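Local coordinates for protein involved in catabolism of external DNA (Legionella pneumophila subsp. pneumophila, PDB 2OO3) that probably methylates N6 of a single adenine in 23S ribosomal RNA, with S-adenosyl-L-methionine as methyl donor, at residues F38-H43 and G161-D166. Sequence-based numbering, arbitrary orientation.
Sequences FYLETH and GLIFID
F164 O is gripped where strands 38-41 and 161-165 part: a water donates to it at 2.7 Å, and T42 N adds a weak bond. The same water accepts from H43 N and D166 N, bridging the two loops as the backbones separate. The pair forms the parallel centre of a Rossmann-like methyltransferase sheet, between strands 115-119 and 193-200. Three shorter backbone bonds join the strands: L162 N to F38 O, L40 N to L162 O, and F164 N to L40 O (2.8 Å, N-H...O 171°). On one face Y39, L162, E41 and F164 lie side by side. L162 CD2 meets the edge of the Y39 ring in its plane, 3.8 Å from CD1. Y39 OH donates to E41 OE1 on the anti side of the carboxylate, while S44 OG binds OE2. L40 CD2 touches I163 CG2 on the opposite face, against L150 of helix 146-153. H43 and D166, both predicted to bind S-adenosyl-L-methionine, lie in the loops just beyond the strands; D166, the predicted proton acceptor, pairs with K19 through OD1. T42 OG1, set between backbone N and carbonyl carbon (chi1 47°), bonds H43 ND1 at 3.0 Å and rests 3.3 Å from I165 CG2.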
loop_
_atom_site.group_PDB
_atom_site.type_symbol
_atom_site.label_atom_id
_atom_site.label_comp_id
_atom_site.label_asym_id
_atom_site.label_seq_id
_atom_site.Cartn_x
_atom_site.Cartn_y
_atom_site.Cartn_z
ATOM N N PHE A 38 -11.225 11.834 -0.671
ATOM C CA PHE A 38 -11.756 10.595 -0.112
ATOM C C PHE A 38 -10.633 9.534 -0.102
ATOM O O PHE A 38 -10.019 9.260 -1.147
ATOM C CB PHE A 38 -12.904 10.101 -1.004
ATOM C CG PHE A 38 -13.574 8.855 -0.512
ATOM C CD1 PHE A 38 -14.040 8.772 0.793
ATOM C CD2 PHE A 38 -13.781 7.783 -1.364
ATOM C CE1 PHE A 38 -14.682 7.653 1.258
ATOM C CE2 PHE A 38 -14.436 6.614 -0.889
ATOM C CZ PHE A 38 -14.867 6.553 0.416
ATOM N N TYR A 39 -10.376 8.938 1.057
ATOM C CA TYR A 39 -9.367 7.896 1.144
ATOM C C TYR A 39 -10.095 6.611 1.529
ATOM O O TYR A 39 -10.711 6.540 2.585
ATOM C CB TYR A 39 -8.298 8.260 2.187
ATOM C CG TYR A 39 -7.322 7.140 2.441
ATOM C CD1 TYR A 39 -6.251 6.906 1.549
ATOM C CD2 TYR A 39 -7.454 6.303 3.552
ATOM C CE1 TYR A 39 -5.349 5.872 1.767
ATOM C CE2 TYR A 39 -6.526 5.251 3.789
ATOM C CZ TYR A 39 -5.497 5.053 2.884
ATOM O OH TYR A 39 -4.572 4.049 3.067
ATOM N N LEU A 40 -10.039 5.621 0.649
ATOM C CA LEU A 40 -10.722 4.334 0.874
ATOM C C LEU A 40 -9.736 3.162 0.954
ATOM O O LEU A 40 -8.953 2.939 0.005
ATOM C CB LEU A 40 -11.760 4.092 -0.251
ATOM C CG LEU A 40 -12.410 2.708 -0.336
ATOM C CD1 LEU A 40 -13.237 2.451 0.927
ATOM C CD2 LEU A 40 -13.282 2.675 -1.546
ATOM N N GLU A 41 -9.768 2.421 2.070
ATOM C CA GLU A 41 -9.053 1.159 2.162
ATOM C C GLU A 41 -10.003 0.003 2.165
ATOM O O GLU A 41 -10.933 -0.042 2.971
ATOM C CB GLU A 41 -8.175 1.074 3.410
ATOM C CG GLU A 41 -6.890 1.853 3.335
ATOM C CD GLU A 41 -6.070 1.688 4.614
ATOM O OE1 GLU A 41 -5.271 2.579 4.975
ATOM O OE2 GLU A 41 -6.259 0.648 5.268
ATOM N N THR A 42 -9.752 -0.965 1.286
ATOM C CA THR A 42 -10.614 -2.152 1.165
ATOM C C THR A 42 -10.251 -3.231 2.219
ATOM O O THR A 42 -11.089 -4.028 2.617
ATOM C CB THR A 42 -10.478 -2.768 -0.274
ATOM O OG1 THR A 42 -9.084 -2.864 -0.600
ATOM C CG2 THR A 42 -11.120 -1.877 -1.363
ATOM N N HIS A 43 -8.996 -3.277 2.660
ATOM C CA HIS A 43 -8.540 -4.322 3.589
ATOM C C HIS A 43 -7.665 -3.630 4.652
ATOM O O HIS A 43 -6.409 -3.672 4.558
ATOM C CB HIS A 43 -7.666 -5.378 2.884
ATOM C CG HIS A 43 -8.324 -6.131 1.765
ATOM N ND1 HIS A 43 -8.508 -5.595 0.509
ATOM C CD2 HIS A 43 -8.771 -7.411 1.695
ATOM C CE1 HIS A 43 -9.073 -6.500 -0.280
ATOM N NE2 HIS A 43 -9.253 -7.608 0.417
ATOM N N GLY A 161 -10.265 10.954 -5.098
ATOM C CA GLY A 161 -10.129 9.744 -4.273
ATOM C C GLY A 161 -8.810 9.028 -4.440
ATOM O O GLY A 161 -8.270 8.947 -5.553
ATOM N N LEU A 162 -8.293 8.516 -3.316
ATOM C CA LEU A 162 -7.232 7.506 -3.310
ATOM C C LEU A 162 -7.818 6.181 -2.775
ATOM O O LEU A 162 -8.359 6.108 -1.658
ATOM C CB LEU A 162 -6.057 7.988 -2.469
ATOM C CG LEU A 162 -4.985 6.928 -2.168
ATOM C CD1 LEU A 162 -4.454 6.297 -3.468
ATOM C CD2 LEU A 162 -3.870 7.550 -1.314
ATOM N N ILE A 163 -7.768 5.141 -3.604
ATOM C CA ILE A 163 -8.336 3.850 -3.242
ATOM C C ILE A 163 -7.139 2.905 -3.100
ATOM O O ILE A 163 -6.433 2.638 -4.067
ATOM C CB ILE A 163 -9.357 3.360 -4.303
ATOM C CG1 ILE A 163 -10.532 4.370 -4.473
ATOM C CG2 ILE A 163 -9.975 2.056 -3.862
ATOM C CD1 ILE A 163 -10.359 5.355 -5.669
ATOM N N PHE A 164 -6.894 2.460 -1.880
ATOM C CA PHE A 164 -5.707 1.677 -1.544
ATOM C C PHE A 164 -6.166 0.286 -1.202
ATOM O O PHE A 164 -6.859 0.080 -0.216
ATOM C CB PHE A 164 -4.941 2.307 -0.349
ATOM C CG PHE A 164 -3.604 1.675 -0.070
ATOM C CD1 PHE A 164 -2.492 1.909 -0.921
ATOM C CD2 PHE A 164 -3.434 0.877 1.046
ATOM C CE1 PHE A 164 -1.239 1.315 -0.644
ATOM C CE2 PHE A 164 -2.186 0.268 1.323
ATOM C CZ PHE A 164 -1.094 0.492 0.483
ATOM N N ILE A 165 -5.780 -0.661 -2.059
ATOM C CA ILE A 165 -6.275 -2.035 -2.010
ATOM C C ILE A 165 -5.175 -3.018 -1.662
ATOM O O ILE A 165 -4.246 -3.226 -2.453
ATOM C CB ILE A 165 -6.909 -2.393 -3.380
ATOM C CG1 ILE A 165 -8.012 -1.367 -3.706
ATOM C CG2 ILE A 165 -7.484 -3.800 -3.337
ATOM C CD1 ILE A 165 -8.453 -1.318 -5.141
ATOM N N ASP A 166 -5.271 -3.618 -0.474
ATOM C CA ASP A 166 -4.219 -4.509 0.017
ATOM C C ASP A 166 -4.754 -5.908 0.349
ATOM O O ASP A 166 -4.813 -6.282 1.508
ATOM C CB ASP A 166 -3.524 -3.852 1.218
ATOM C CG ASP A 166 -2.301 -4.617 1.701
ATOM O OD1 ASP A 166 -1.729 -5.457 0.933
ATOM O OD2 ASP A 166 -1.927 -4.367 2.876
HETATM O O HOH W 1 -6.531 -1.896 1.531
#